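Local coordinates for protein flavin prenyltransferase UbiX (Methanocaldococcus jannaschii, PDB 6M8V) that probably makes the prenylated FMN cofactor of UbiD decarboxylases by joining a dimethylallyl group from dimethylallyl phosphate to N5 and C6 of FMN, at residues Y60-F65 against S97-R103; K114-R120 against A140-P145. The contacts are given in a common frame with arbitrary orientation. Where two conformers were deposited one is given. Numbering follows the deposited sequence.

Contact 1: Y60-F65 against S97-R103. With FMN (flavin mononucleotide), chain B; PO4 (phosphate ion), chain C.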
# COMPACT_ATOMS: atom_id res chain seq x y z
N TYR A 60 -28.55 25.63 -14.19
CA TYR A 60 -29.27 24.39 -13.93
C TYR A 60 -29.34 24.15 -12.43
O TYR A 60 -28.38 24.44 -11.70
CB TYR A 60 -28.62 23.20 -14.63
CG TYR A 60 -28.52 23.32 -16.13
CD1 TYR A 60 -29.62 23.06 -16.94
CD2 TYR A 60 -27.33 23.69 -16.73
CE1 TYR A 60 -29.53 23.18 -18.32
CE2 TYR A 60 -27.23 23.81 -18.11
CZ TYR A 60 -28.33 23.55 -18.90
OH TYR A 60 -28.22 23.66 -20.26
N GLU A 61 -30.48 23.63 -11.97
CA GLU A 61 -30.62 23.29 -10.57
C GLU A 61 -29.75 22.09 -10.24
O GLU A 61 -29.52 21.21 -11.07
CB GLU A 61 -32.08 22.99 -10.24
CG GLU A 61 -32.54 23.50 -8.88
CD GLU A 61 -32.31 24.99 -8.70
OE1 GLU A 61 -31.32 25.36 -8.04
OE2 GLU A 61 -33.11 25.79 -9.21
N ASN A 62 -29.24 22.06 -9.00
CA ASN A 62 -28.35 20.98 -8.59
C ASN A 62 -29.04 19.62 -8.57
O ASN A 62 -28.35 18.60 -8.50
CB ASN A 62 -27.75 21.28 -7.22
CG ASN A 62 -26.44 20.53 -6.97
OD1 ASN A 62 -25.81 20.02 -7.91
ND2 ASN A 62 -26.01 20.46 -5.71
N ASP A 63 -30.37 19.58 -8.64
CA ASP A 63 -31.09 18.32 -8.67
C ASP A 63 -31.69 18.01 -10.04
O ASP A 63 -32.46 17.06 -10.17
CB ASP A 63 -32.18 18.30 -7.59
CG ASP A 63 -33.19 19.44 -7.75
OD1 ASP A 63 -33.02 20.29 -8.65
OD2 ASP A 63 -34.15 19.48 -6.96
N ASP A 64 -31.34 18.79 -11.06
CA ASP A 64 -31.92 18.62 -12.40
C ASP A 64 -31.03 17.67 -13.20
O ASP A 64 -30.19 18.08 -14.00
CB ASP A 64 -32.07 19.97 -13.09
CG ASP A 64 -32.63 19.85 -14.49
OD1 ASP A 64 -33.16 18.77 -14.84
OD2 ASP A 64 -32.53 20.84 -15.25
N PHE A 65 -31.23 16.37 -12.98
CA PHE A 65 -30.41 15.40 -13.69
C PHE A 65 -30.78 15.29 -15.16
O PHE A 65 -30.00 14.74 -15.94
CB PHE A 65 -30.48 14.04 -13.00
CG PHE A 65 -29.41 13.84 -11.97
CD1 PHE A 65 -28.07 13.76 -12.34
CD2 PHE A 65 -29.73 13.75 -10.62
CE1 PHE A 65 -27.08 13.59 -11.40
CE2 PHE A 65 -28.74 13.58 -9.66
CZ PHE A 65 -27.41 13.50 -10.05
N SER A 97 -21.97 10.74 -7.10
CA SER A 97 -22.60 11.77 -7.92
C SER A 97 -24.11 11.79 -7.64
O SER A 97 -24.94 11.42 -8.47
CB SER A 97 -22.30 11.52 -9.40
OG SER A 97 -22.46 10.15 -9.72
N ALA A 98 -24.45 12.26 -6.44
CA ALA A 98 -25.84 12.34 -6.02
C ALA A 98 -26.51 13.65 -6.42
O ALA A 98 -27.72 13.81 -6.17
CB ALA A 98 -25.97 12.16 -4.50
N ASN A 99 -25.77 14.59 -7.00
CA ASN A 99 -26.34 15.83 -7.52
C ASN A 99 -25.65 16.14 -8.84
O ASN A 99 -24.75 15.42 -9.29
CB ASN A 99 -26.19 16.98 -6.52
CG ASN A 99 -24.75 17.22 -6.10
OD1 ASN A 99 -23.84 17.23 -6.93
ND2 ASN A 99 -24.54 17.43 -4.81
N LEU A 100 -26.07 17.24 -9.48
CA LEU A 100 -25.55 17.56 -10.80
C LEU A 100 -24.09 18.02 -10.74
O LEU A 100 -23.31 17.72 -11.66
CB LEU A 100 -26.41 18.63 -11.48
CG LEU A 100 -26.06 18.97 -12.94
CD1 LEU A 100 -26.27 17.76 -13.83
CD2 LEU A 100 -26.86 20.17 -13.47
N ILE A 101 -23.70 18.71 -9.67
CA ILE A 101 -22.33 19.20 -9.56
C ILE A 101 -21.34 18.03 -9.57
O ILE A 101 -20.41 17.99 -10.38
CB ILE A 101 -22.17 20.06 -8.29
CG1 ILE A 101 -22.83 21.43 -8.51
CG2 ILE A 101 -20.70 20.22 -7.93
CD1 ILE A 101 -22.79 22.34 -7.30
N VAL A 102 -21.54 17.06 -8.68
CA VAL A 102 -20.62 15.92 -8.61
C VAL A 102 -20.71 15.09 -9.88
O VAL A 102 -19.71 14.53 -10.34
CB VAL A 102 -20.91 15.08 -7.35
CG1 VAL A 102 -19.88 13.95 -7.18
CG2 VAL A 102 -20.92 15.97 -6.13
N ARG A 103 -21.90 15.01 -10.49
CA ARG A 103 -22.03 14.25 -11.73
C ARG A 103 -21.19 14.86 -12.84
O ARG A 103 -20.52 14.12 -13.59
CB ARG A 103 -23.51 14.16 -12.13
CG ARG A 103 -23.77 13.58 -13.52
CD ARG A 103 -23.28 12.13 -13.67
NE ARG A 103 -23.64 11.60 -14.98
CZ ARG A 103 -23.21 10.44 -15.49
NH1 ARG A 103 -22.39 9.67 -14.79
NH2 ARG A 103 -23.60 10.05 -16.70
N1 FMN B . -25.35 7.81 -14.05
C2 FMN B . -24.50 6.77 -14.33
O2 FMN B . -23.63 6.51 -13.51
N3 FMN B . -24.61 6.02 -15.49
C4 FMN B . -25.62 6.34 -16.39
O4 FMN B . -25.78 5.71 -17.45
C4A FMN B . -26.47 7.39 -16.11
N5 FMN B . -27.46 7.69 -17.02
C5A FMN B . -28.32 8.72 -16.77
C6 FMN B . -29.30 9.00 -17.70
C7 FMN B . -30.18 10.04 -17.47
C7M FMN B . -31.24 10.32 -18.48
C8 FMN B . -30.08 10.80 -16.31
C8M FMN B . -31.05 11.92 -16.09
C9 FMN B . -29.09 10.52 -15.37
C9A FMN B . -28.21 9.48 -15.60
N10 FMN B . -27.22 9.18 -14.68
C10 FMN B . -26.35 8.14 -14.95
C1' FMN B . -27.08 10.00 -13.42
C2' FMN B . -27.62 9.28 -12.19
O2' FMN B . -29.00 9.05 -12.35
C3' FMN B . -27.40 10.09 -10.92
O3' FMN B . -26.05 9.99 -10.52
C4' FMN B . -28.35 9.65 -9.81
O4' FMN B . -28.09 10.40 -8.65
C5' FMN B . -28.26 8.16 -9.49
O5' FMN B . -29.00 7.92 -8.31
P FMN B . -29.54 6.44 -7.92
O1P FMN B . -30.55 6.01 -8.95
O2P FMN B . -28.37 5.48 -7.96
O3P FMN B . -30.16 6.46 -6.55
P PO4 C . -23.26 9.00 -20.41
O1 PO4 C . -24.50 9.84 -20.21
O2 PO4 C . -23.25 8.39 -21.79
O3 PO4 C . -22.02 9.86 -20.25
O4 PO4 C . -23.26 7.90 -19.37
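Two hydrogen bonds tie the helix start to the turn. Leu-100 N donates to Asn-62 O (2.8 Å), and Ile-101 N to Asn-62 OD1 (3.0 Å). Asn-62 thus offers two oxygens to the first turn of helix 100-110. Asn-99 is the N-cap of that helix; its OD1 accepts from Val-102 N (2.9 Å). Residues 61-64 form a type I beta turn at the end of strand 58-61, an outermost strand of the parallel sheet within this chain. Apolar packing joins Tyr-60 and Leu-100: CB and CD2 are 3.7 Å apart. Phe-65 CZ lies 3.4 Å from Asn-99 O, and the ring edge meets Arg-103 CB. FMN C3' sits over one ring face. The ribityl O3' of FMN donates to Ser-97 O (2.7 Å). This FMN is held mainly by a second subunit, so the site lies between subunits. FMN N1 lies over one face of the Arg-103 guanidinium, 3.6 Å from NH1; Arg-103 also forms a salt bridge with Glu-121 of the second subunit.

Contact 2: K114-R120 against A140-P145; sequences KLIIMPR and AIVMPP. With FMN (flavin mononucleotide), chain D; PO4 (phosphate ion), chain E.
Strand 114-119 and the short strand 141-142 run parallel, their end-to-end directions 36° apart. Ile-116 pairs with Ile-141 (CA-CA 4.8 Å) and Ile-117 with Val-142 (CA-CA 5.2 Å). Residues 115-117 are regular beta; Met-118 departs from it, with psi near 77°. Ala-140 leads in, its CB 4.1 Å from Leu-115 CD2. Ile-141 then bonds in both directions: its N donates to Leu-115 O (2.8 Å), and its O accepts from Ile-117 N (3.1 Å). Its side chain shares a sheet face with Ile-116, whose CG1 is 4.2 Å from Ile-141 CB. Val-142 (chi1 t) points to the other face with Ile-117. The p rotamer of Ile-117 brings CD1 to 3.8 Å from Val-142 CG2. Met-143 N donates to Ile-117 O (2.7 Å), the last rung of the ladder. Met-143 O makes a CA-H...O contact with Met-118 CA (3.1 Å). The register then slips by one: Met-118 CA lies 4.2 Å from Pro-144 CA. Pro-144 and Pro-145 lack an N-H, so the ladder gives way to packing: Pro-144 CD is 3.9 Å from Pro-119 CD, and Pro-145 CG is 3.6 Å from Arg-120 CG. Arg-120, just past its strand, binds FMN: its O accepts from flavin N3 (2.8 Å), and its NH2 donates to flavin O4 (2.7 Å). A ligand site at the C-terminal end of a parallel strand is characteristic of Rossmann-like flavoproteins. Helix 126-137 makes the beta-alpha-beta crossover and covers Ile-117, Pro-119 and Val-142. Helix 156-171 packs on Ile-116, Met-118 and Met-143, and strand 78-84 pairs with the other edge of 114-119.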
# COMPACT_ATOMS: atom_id res chain seq x y z
N LYS A 114 -10.88 19.19 -18.18
CA LYS A 114 -10.20 19.87 -17.09
C LYS A 114 -11.14 20.08 -15.91
O LYS A 114 -12.25 20.58 -16.06
CB LYS A 114 -9.65 21.21 -17.58
CG LYS A 114 -9.01 22.06 -16.50
CD LYS A 114 -8.33 23.28 -17.09
CE LYS A 114 -7.11 22.89 -17.92
NZ LYS A 114 -6.47 24.09 -18.52
N LEU A 115 -10.67 19.71 -14.72
CA LEU A 115 -11.45 19.84 -13.49
C LEU A 115 -10.63 20.62 -12.47
O LEU A 115 -9.53 20.19 -12.08
CB LEU A 115 -11.83 18.46 -12.93
CG LEU A 115 -12.50 18.38 -11.55
CD1 LEU A 115 -13.79 19.18 -11.52
CD2 LEU A 115 -12.76 16.92 -11.16
N ILE A 116 -11.16 21.76 -12.04
CA ILE A 116 -10.55 22.61 -11.03
C ILE A 116 -11.45 22.61 -9.80
O ILE A 116 -12.65 22.88 -9.92
CB ILE A 116 -10.35 24.05 -11.54
CG1 ILE A 116 -9.51 24.07 -12.81
CG2 ILE A 116 -9.76 24.92 -10.43
CD1 ILE A 116 -9.44 25.44 -13.48
N ILE A 117 -10.88 22.32 -8.64
CA ILE A 117 -11.62 22.37 -7.38
C ILE A 117 -10.87 23.29 -6.43
O ILE A 117 -9.64 23.29 -6.39
CB ILE A 117 -11.81 20.97 -6.76
CG1 ILE A 117 -10.46 20.32 -6.46
CG2 ILE A 117 -12.61 20.08 -7.70
CD1 ILE A 117 -10.55 19.11 -5.55
N MET A 118 -11.63 24.06 -5.65
CA MET A 118 -11.07 25.05 -4.72
C MET A 118 -11.60 24.79 -3.32
O MET A 118 -12.49 25.50 -2.83
CB MET A 118 -11.41 26.47 -5.19
CG MET A 118 -11.20 26.65 -6.68
SD MET A 118 -11.15 28.36 -7.22
CE MET A 118 -9.71 28.98 -6.35
N PRO A 119 -11.07 23.78 -2.63
CA PRO A 119 -11.59 23.44 -1.30
C PRO A 119 -11.25 24.53 -0.29
O PRO A 119 -10.10 24.96 -0.17
CB PRO A 119 -10.88 22.12 -0.97
CG PRO A 119 -9.64 22.15 -1.79
CD PRO A 119 -9.98 22.88 -3.05
N ARG A 120 -12.26 24.98 0.45
CA ARG A 120 -12.14 26.07 1.42
C ARG A 120 -12.40 25.51 2.81
O ARG A 120 -13.55 25.22 3.17
CB ARG A 120 -13.12 27.20 1.10
CG ARG A 120 -12.58 28.64 1.28
CD ARG A 120 -12.18 28.97 2.72
NE ARG A 120 -13.11 28.45 3.72
CZ ARG A 120 -12.89 28.46 5.03
NH1 ARG A 120 -11.78 28.97 5.52
NH2 ARG A 120 -13.80 27.94 5.85
N ALA A 140 -7.02 16.17 -11.61
CA ALA A 140 -7.71 17.38 -11.20
C ALA A 140 -6.71 18.40 -10.67
O ALA A 140 -5.67 18.04 -10.12
CB ALA A 140 -8.77 17.06 -10.14
N ILE A 141 -7.03 19.67 -10.85
CA ILE A 141 -6.22 20.77 -10.35
C ILE A 141 -6.79 21.20 -9.00
O ILE A 141 -7.85 21.83 -8.94
CB ILE A 141 -6.17 21.94 -11.34
CG1 ILE A 141 -5.47 21.50 -12.64
CG2 ILE A 141 -5.42 23.12 -10.75
CD1 ILE A 141 -6.39 21.40 -13.84
N VAL A 142 -6.10 20.86 -7.92
CA VAL A 142 -6.59 21.11 -6.57
C VAL A 142 -6.05 22.46 -6.13
O VAL A 142 -4.84 22.64 -5.95
CB VAL A 142 -6.17 19.99 -5.61
CG1 VAL A 142 -6.61 20.34 -4.20
CG2 VAL A 142 -6.79 18.66 -6.05
N MET A 143 -6.95 23.42 -5.93
CA MET A 143 -6.59 24.83 -5.85
C MET A 143 -7.38 25.52 -4.74
O MET A 143 -8.23 26.37 -5.01
CB MET A 143 -6.84 25.50 -7.20
CG MET A 143 -6.01 26.71 -7.45
SD MET A 143 -6.36 27.35 -9.09
CE MET A 143 -5.12 28.63 -9.19
N PRO A 144 -7.10 25.20 -3.48
CA PRO A 144 -7.72 25.95 -2.38
C PRO A 144 -7.40 27.43 -2.50
O PRO A 144 -6.27 27.80 -2.87
CB PRO A 144 -7.10 25.34 -1.11
CG PRO A 144 -5.95 24.51 -1.58
CD PRO A 144 -6.24 24.10 -2.99
N PRO A 145 -8.35 28.31 -2.21
CA PRO A 145 -8.10 29.75 -2.35
C PRO A 145 -7.13 30.25 -1.30
O PRO A 145 -7.53 30.59 -0.18
CB PRO A 145 -9.49 30.38 -2.20
CG PRO A 145 -10.26 29.40 -1.35
CD PRO A 145 -9.71 28.02 -1.70
N1 FMN D . -18.08 23.47 4.85
C2 FMN D . -16.76 23.47 4.43
O2 FMN D . -16.28 22.39 4.11
N3 FMN D . -16.00 24.63 4.38
C4 FMN D . -16.60 25.83 4.75
O4 FMN D . -15.99 26.90 4.72
C4A FMN D . -17.92 25.83 5.17
N5 FMN D . -18.48 27.03 5.53
C5A FMN D . -19.79 27.06 5.95
C6 FMN D . -20.33 28.28 6.31
C7 FMN D . -21.64 28.34 6.73
C7M FMN D . -22.22 29.66 7.11
C8 FMN D . -22.42 27.19 6.80
C8M FMN D . -23.84 27.28 7.25
C9 FMN D . -21.87 25.96 6.43
C9A FMN D . -20.55 25.89 6.01
N10 FMN D . -19.99 24.68 5.64
C10 FMN D . -18.67 24.66 5.22
C1' FMN D . -20.80 23.41 5.71
C2' FMN D . -21.27 22.94 4.34
O2' FMN D . -22.13 23.91 3.77
C3' FMN D . -22.02 21.62 4.43
O3' FMN D . -21.11 20.56 4.59
C4' FMN D . -22.91 21.40 3.20
O4' FMN D . -23.55 20.15 3.31
C5' FMN D . -22.15 21.47 1.88
O5' FMN D . -23.01 21.03 0.85
P FMN D . -22.76 21.41 -0.70
O1P FMN D . -22.90 22.90 -0.87
O2P FMN D . -21.35 21.01 -1.07
O3P FMN D . -23.75 20.68 -1.58
P PO4 E . -14.78 26.95 9.67
O1 PO4 E . -16.24 27.29 9.84
O2 PO4 E . -13.93 28.18 9.88
O3 PO4 E . -14.38 25.90 10.68
O4 PO4 E . -14.57 26.42 8.27

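How the contacts relate
Contact 1 is partly buried and lies towards the edge of the chain. Contact 2 is buried and nearer its centre. Their centres are about 18 Å apart, and their nearest atoms about 7 Å. Both reach the same parallel sheet, at its two outermost strands within this chain. Helix 100-110 of contact 1 leads along the chain to strand 114-119 of contact 2. In contact 1 a side chain and a backbone oxygen hold a helix start. In contact 2 the cross-links are backbone bonds between strands, with apolar side chains above and below. The two contacts supply the same kind of FMN site from different subunits: Arg-120 binds the flavin of its own chain, and Ser-97 reaches that of a neighbour.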